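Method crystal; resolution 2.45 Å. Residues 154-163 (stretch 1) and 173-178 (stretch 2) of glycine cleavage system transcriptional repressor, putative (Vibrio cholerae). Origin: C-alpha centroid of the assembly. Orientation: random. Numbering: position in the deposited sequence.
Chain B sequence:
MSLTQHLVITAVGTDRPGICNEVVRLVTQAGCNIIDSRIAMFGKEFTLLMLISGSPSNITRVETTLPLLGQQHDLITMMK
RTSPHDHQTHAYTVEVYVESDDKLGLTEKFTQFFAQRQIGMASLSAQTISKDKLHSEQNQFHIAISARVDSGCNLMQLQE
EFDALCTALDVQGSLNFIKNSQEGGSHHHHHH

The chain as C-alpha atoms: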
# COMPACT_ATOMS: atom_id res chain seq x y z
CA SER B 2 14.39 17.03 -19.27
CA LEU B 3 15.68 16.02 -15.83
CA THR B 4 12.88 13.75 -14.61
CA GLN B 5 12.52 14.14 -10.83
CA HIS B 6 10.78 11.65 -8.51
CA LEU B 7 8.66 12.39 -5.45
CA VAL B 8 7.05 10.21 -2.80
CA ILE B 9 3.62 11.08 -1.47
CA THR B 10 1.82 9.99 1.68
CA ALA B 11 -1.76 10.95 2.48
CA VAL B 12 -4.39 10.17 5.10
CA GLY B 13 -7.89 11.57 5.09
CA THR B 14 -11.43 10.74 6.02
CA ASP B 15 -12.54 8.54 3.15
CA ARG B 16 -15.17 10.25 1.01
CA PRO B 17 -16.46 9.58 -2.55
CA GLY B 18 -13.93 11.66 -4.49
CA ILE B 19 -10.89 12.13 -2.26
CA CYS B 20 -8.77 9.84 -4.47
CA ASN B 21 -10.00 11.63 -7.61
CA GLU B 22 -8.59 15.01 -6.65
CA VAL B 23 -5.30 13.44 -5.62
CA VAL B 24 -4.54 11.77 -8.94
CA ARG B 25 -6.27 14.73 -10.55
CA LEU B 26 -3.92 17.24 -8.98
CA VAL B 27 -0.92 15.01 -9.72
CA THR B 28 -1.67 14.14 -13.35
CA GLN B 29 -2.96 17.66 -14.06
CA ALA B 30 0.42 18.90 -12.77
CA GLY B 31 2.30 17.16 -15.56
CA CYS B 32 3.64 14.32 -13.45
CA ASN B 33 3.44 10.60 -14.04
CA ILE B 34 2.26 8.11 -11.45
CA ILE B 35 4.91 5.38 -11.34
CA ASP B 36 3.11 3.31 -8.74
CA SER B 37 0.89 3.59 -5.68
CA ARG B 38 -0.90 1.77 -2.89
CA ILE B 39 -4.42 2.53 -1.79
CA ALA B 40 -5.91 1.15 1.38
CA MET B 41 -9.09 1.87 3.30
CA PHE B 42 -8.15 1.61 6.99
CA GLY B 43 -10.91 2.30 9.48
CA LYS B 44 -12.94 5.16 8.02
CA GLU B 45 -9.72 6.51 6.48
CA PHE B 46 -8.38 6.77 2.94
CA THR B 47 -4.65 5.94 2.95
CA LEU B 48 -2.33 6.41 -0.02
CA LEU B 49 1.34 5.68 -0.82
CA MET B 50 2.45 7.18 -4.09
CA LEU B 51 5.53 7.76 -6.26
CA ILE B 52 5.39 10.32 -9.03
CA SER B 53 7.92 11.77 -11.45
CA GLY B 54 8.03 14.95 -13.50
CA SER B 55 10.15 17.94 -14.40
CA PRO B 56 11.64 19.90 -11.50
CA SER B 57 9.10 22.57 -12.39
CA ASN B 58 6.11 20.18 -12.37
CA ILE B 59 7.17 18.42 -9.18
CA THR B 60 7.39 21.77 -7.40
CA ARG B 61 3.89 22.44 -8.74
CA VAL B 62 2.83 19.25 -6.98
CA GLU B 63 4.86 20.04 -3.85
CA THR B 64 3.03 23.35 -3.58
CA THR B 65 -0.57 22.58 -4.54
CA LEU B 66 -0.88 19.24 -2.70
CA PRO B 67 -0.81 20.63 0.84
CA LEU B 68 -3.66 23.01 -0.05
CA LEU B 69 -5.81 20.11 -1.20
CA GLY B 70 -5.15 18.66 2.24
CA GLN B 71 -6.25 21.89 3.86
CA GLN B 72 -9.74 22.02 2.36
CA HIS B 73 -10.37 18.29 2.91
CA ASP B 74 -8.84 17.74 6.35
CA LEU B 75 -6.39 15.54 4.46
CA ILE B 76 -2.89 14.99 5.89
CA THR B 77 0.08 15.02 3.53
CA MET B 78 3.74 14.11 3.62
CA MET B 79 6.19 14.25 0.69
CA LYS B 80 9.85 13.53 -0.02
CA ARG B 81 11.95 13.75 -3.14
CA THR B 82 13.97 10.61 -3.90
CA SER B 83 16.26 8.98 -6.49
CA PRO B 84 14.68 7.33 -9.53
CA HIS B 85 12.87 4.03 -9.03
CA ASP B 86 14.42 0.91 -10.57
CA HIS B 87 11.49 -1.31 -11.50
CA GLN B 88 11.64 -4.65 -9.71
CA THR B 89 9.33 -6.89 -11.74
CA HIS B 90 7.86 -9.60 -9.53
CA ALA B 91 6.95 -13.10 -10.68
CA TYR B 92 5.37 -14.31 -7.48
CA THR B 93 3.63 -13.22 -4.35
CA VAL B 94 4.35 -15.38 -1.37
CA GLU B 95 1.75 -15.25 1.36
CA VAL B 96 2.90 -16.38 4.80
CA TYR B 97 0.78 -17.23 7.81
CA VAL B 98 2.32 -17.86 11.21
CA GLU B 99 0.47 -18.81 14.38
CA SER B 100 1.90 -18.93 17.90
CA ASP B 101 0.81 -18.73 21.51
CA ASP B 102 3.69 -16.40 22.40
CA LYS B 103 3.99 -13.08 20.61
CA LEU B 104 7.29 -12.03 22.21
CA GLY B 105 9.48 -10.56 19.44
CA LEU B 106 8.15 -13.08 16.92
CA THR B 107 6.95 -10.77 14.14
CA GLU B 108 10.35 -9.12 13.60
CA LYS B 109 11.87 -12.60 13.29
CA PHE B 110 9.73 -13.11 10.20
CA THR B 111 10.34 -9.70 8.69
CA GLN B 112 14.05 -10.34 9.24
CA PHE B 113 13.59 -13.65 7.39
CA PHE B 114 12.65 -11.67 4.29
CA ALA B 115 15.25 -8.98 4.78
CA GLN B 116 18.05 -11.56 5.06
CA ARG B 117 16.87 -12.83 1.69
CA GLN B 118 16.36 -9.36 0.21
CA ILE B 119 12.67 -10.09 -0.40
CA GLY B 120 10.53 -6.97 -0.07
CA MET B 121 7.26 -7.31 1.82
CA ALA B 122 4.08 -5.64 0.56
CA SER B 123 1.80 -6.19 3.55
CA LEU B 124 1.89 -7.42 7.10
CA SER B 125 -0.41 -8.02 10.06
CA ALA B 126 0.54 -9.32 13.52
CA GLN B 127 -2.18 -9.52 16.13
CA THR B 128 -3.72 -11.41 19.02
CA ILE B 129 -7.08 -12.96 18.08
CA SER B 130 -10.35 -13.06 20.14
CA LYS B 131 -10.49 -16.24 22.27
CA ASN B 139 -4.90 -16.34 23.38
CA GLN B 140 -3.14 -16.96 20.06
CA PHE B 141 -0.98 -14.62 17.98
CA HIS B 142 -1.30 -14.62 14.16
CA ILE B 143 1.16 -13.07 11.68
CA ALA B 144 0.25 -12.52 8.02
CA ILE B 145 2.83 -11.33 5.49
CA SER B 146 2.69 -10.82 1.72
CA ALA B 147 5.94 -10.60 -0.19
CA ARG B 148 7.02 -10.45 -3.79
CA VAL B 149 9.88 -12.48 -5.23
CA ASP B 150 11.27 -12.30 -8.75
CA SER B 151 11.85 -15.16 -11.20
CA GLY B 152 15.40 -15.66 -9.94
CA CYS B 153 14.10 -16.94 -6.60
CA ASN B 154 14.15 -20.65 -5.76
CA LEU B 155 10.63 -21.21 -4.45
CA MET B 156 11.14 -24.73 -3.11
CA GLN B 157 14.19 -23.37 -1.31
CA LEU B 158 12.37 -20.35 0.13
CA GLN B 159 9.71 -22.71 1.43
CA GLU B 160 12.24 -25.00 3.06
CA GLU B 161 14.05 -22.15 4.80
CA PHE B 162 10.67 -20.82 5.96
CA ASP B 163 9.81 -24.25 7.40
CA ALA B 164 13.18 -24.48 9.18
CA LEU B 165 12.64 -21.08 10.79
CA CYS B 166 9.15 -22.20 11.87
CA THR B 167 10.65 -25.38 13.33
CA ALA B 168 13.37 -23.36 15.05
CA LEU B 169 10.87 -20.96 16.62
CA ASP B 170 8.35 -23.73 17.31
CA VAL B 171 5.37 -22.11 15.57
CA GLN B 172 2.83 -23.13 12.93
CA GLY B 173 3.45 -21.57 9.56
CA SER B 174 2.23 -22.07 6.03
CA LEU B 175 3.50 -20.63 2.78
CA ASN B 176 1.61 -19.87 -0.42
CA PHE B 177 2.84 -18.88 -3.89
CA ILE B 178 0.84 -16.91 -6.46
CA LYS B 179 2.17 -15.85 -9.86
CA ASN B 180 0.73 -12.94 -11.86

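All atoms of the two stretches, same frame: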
# COMPACT_ATOMS: atom_id res chain seq x y z
N ASN B 154 14.42 -19.23 -5.90
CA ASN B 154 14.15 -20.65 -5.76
C ASN B 154 13.01 -20.83 -4.75
O ASN B 154 13.22 -20.76 -3.53
CB ASN B 154 15.44 -21.34 -5.27
CG ASN B 154 15.37 -22.85 -5.36
OD1 ASN B 154 16.41 -23.51 -5.35
ND2 ASN B 154 14.17 -23.40 -5.43
N LEU B 155 11.81 -21.06 -5.27
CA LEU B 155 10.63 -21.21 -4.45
C LEU B 155 10.64 -22.40 -3.49
O LEU B 155 10.26 -22.26 -2.33
CB LEU B 155 9.38 -21.27 -5.33
CG LEU B 155 9.20 -20.07 -6.28
CD1 LEU B 155 7.83 -20.15 -6.96
CD2 LEU B 155 9.31 -18.77 -5.49
N MET B 156 11.08 -23.56 -3.97
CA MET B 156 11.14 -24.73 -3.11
C MET B 156 12.13 -24.47 -1.98
O MET B 156 11.96 -24.93 -0.85
CB MET B 156 11.57 -25.96 -3.92
CG MET B 156 11.53 -27.27 -3.14
SD MET B 156 9.84 -27.80 -2.63
CE MET B 156 9.79 -27.22 -0.91
N GLN B 157 13.17 -23.71 -2.29
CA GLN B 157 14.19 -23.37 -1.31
C GLN B 157 13.69 -22.33 -0.30
O GLN B 157 14.04 -22.40 0.88
CB GLN B 157 15.43 -22.85 -2.02
CG GLN B 157 16.57 -22.55 -1.08
CD GLN B 157 17.77 -22.01 -1.80
OE1 GLN B 157 18.31 -22.66 -2.70
NE2 GLN B 157 18.20 -20.80 -1.42
N LEU B 158 12.90 -21.37 -0.76
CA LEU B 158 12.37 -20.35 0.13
C LEU B 158 11.43 -21.04 1.12
O LEU B 158 11.43 -20.74 2.32
CB LEU B 158 11.59 -19.29 -0.66
CG LEU B 158 10.87 -18.18 0.12
CD1 LEU B 158 11.86 -17.36 0.93
CD2 LEU B 158 10.14 -17.30 -0.87
N GLN B 159 10.65 -21.99 0.60
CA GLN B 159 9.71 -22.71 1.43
C GLN B 159 10.39 -23.58 2.48
O GLN B 159 9.90 -23.73 3.59
CB GLN B 159 8.81 -23.56 0.57
CG GLN B 159 7.85 -24.43 1.33
CD GLN B 159 6.74 -24.91 0.45
OE1 GLN B 159 5.80 -24.16 0.16
NE2 GLN B 159 6.84 -26.15 -0.02
N GLU B 160 11.53 -24.16 2.12
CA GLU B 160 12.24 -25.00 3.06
C GLU B 160 12.83 -24.13 4.17
O GLU B 160 12.70 -24.45 5.35
CB GLU B 160 13.32 -25.81 2.33
CG GLU B 160 12.77 -27.11 1.73
CD GLU B 160 13.74 -27.81 0.79
OE1 GLU B 160 13.53 -29.01 0.51
OE2 GLU B 160 14.71 -27.16 0.33
N GLU B 161 13.47 -23.03 3.80
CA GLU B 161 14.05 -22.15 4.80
C GLU B 161 12.97 -21.59 5.73
O GLU B 161 13.20 -21.42 6.92
CB GLU B 161 14.80 -21.01 4.10
CG GLU B 161 15.76 -21.54 3.03
CD GLU B 161 16.68 -20.47 2.49
OE1 GLU B 161 16.21 -19.34 2.28
OE2 GLU B 161 17.87 -20.79 2.25
N PHE B 162 11.79 -21.33 5.18
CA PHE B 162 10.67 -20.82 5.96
C PHE B 162 10.18 -21.87 6.96
O PHE B 162 9.75 -21.52 8.06
CB PHE B 162 9.51 -20.43 5.05
CG PHE B 162 8.24 -20.13 5.79
CD1 PHE B 162 8.08 -18.92 6.46
CD2 PHE B 162 7.22 -21.08 5.86
CE1 PHE B 162 6.91 -18.66 7.20
CE2 PHE B 162 6.05 -20.84 6.59
CZ PHE B 162 5.90 -19.63 7.27
N ASP B 163 10.23 -23.14 6.55
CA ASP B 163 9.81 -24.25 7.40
C ASP B 163 10.82 -24.46 8.53
O ASP B 163 10.44 -24.74 9.67
CB ASP B 163 9.66 -25.55 6.60
CG ASP B 163 8.45 -25.54 5.69
OD1 ASP B 163 7.47 -24.83 6.01
OD2 ASP B 163 8.47 -26.26 4.66
N GLY B 173 3.41 -22.48 10.68
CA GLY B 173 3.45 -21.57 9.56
C GLY B 173 3.20 -22.26 8.25
O GLY B 173 3.60 -23.41 8.05
N SER B 174 2.52 -21.57 7.36
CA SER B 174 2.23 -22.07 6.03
C SER B 174 2.73 -21.05 5.03
O SER B 174 2.88 -19.87 5.34
CB SER B 174 0.73 -22.32 5.85
OG SER B 174 -0.04 -21.25 6.37
N LEU B 175 3.01 -21.51 3.82
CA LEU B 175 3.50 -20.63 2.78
C LEU B 175 2.64 -20.84 1.54
O LEU B 175 2.13 -21.94 1.30
CB LEU B 175 4.97 -20.96 2.52
CG LEU B 175 5.82 -19.94 1.78
CD1 LEU B 175 7.28 -20.23 2.05
CD2 LEU B 175 5.53 -20.01 0.29
N ASN B 176 2.44 -19.78 0.77
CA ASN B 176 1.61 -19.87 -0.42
C ASN B 176 2.30 -19.07 -1.51
O ASN B 176 2.89 -18.02 -1.24
CB ASN B 176 0.24 -19.27 -0.11
CG ASN B 176 -0.89 -19.99 -0.83
OD1 ASN B 176 -1.69 -19.36 -1.54
ND2 ASN B 176 -0.98 -21.30 -0.64
N PHE B 177 2.25 -19.57 -2.74
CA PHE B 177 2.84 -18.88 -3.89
C PHE B 177 1.76 -18.55 -4.91
O PHE B 177 0.89 -19.37 -5.19
CB PHE B 177 3.88 -19.76 -4.57
CG PHE B 177 5.15 -19.93 -3.79
CD1 PHE B 177 6.00 -18.85 -3.58
CD2 PHE B 177 5.50 -21.17 -3.28
CE1 PHE B 177 7.19 -19.01 -2.87
CE2 PHE B 177 6.68 -21.34 -2.57
CZ PHE B 177 7.53 -20.25 -2.37
N ILE B 178 1.81 -17.34 -5.45
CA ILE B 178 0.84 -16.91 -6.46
C ILE B 178 1.59 -16.12 -7.52
O ILE B 178 2.22 -15.11 -7.21
CB ILE B 178 -0.23 -15.98 -5.89
CG1 ILE B 178 -0.87 -16.58 -4.64
CG2 ILE B 178 -1.29 -15.72 -6.94
CD1 ILE B 178 -1.72 -15.57 -3.87

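The helix that begins at Leu155 lies across the strand 173-178 and runs nearly antiparallel to it, with 166° between their directions and a closest axis approach of 9.0 Å. No hydrogen bond crosses between them. Packing alone joins the pair, burying 409 Å² counted over both sides, while within the helix backbone bonds run from Leu158 N to Asn154 O through to Asp163 N to Gln159 O.

Asn154 sits at the N-cap position, points away from the strand and contributes through its backbone: its O accepts from Leu158 N at 2.9 Å, closing the first turn. Leu155 then opens the contact. Its CB lies over one face of the Phe177 ring, 4.0 Å from the centroid in a CH-pi arrangement, and its CD2 reaches Phe177 CE1 at 3.4 Å. Met156 and Gln157 point away and leave the strand untouched.

Leu158, buried and directed toward the strand, meets the same ring at its edge, CD2 to Phe177 CE1 at 4.0 Å. One aromatic thus serves two leucines three residues apart, Leu155 over its face and Leu158 at its edge. Gln159 points sideways, and its backbone packs close: CA lies 3.5 Å from Leu175 CD1, where the CA atoms of Gln159 and Leu175 are 6.7 Å apart, the shorter of the two register pairs. Its aliphatic CB is 4.0 Å from that same methyl, so a polar residue can border an apolar contact.

Glu160 points away, and Glu161 too makes no contact; charge suits these positions off the interface. Phe162 returns toward the strand, a turn after Leu158. Its CB packs on Leu175 CD1 at 3.7 Å, and its ring edge meets the backbone at Gly173, CE2 to C at 3.6 Å. Glycine fits there because an ideal CB would lie 2.8 Å from Phe162 CZ, a clash. On the strand, alternation sets the rule: Leu175 and Phe177 face the helix, whereas Ser174 and Asn176 point away.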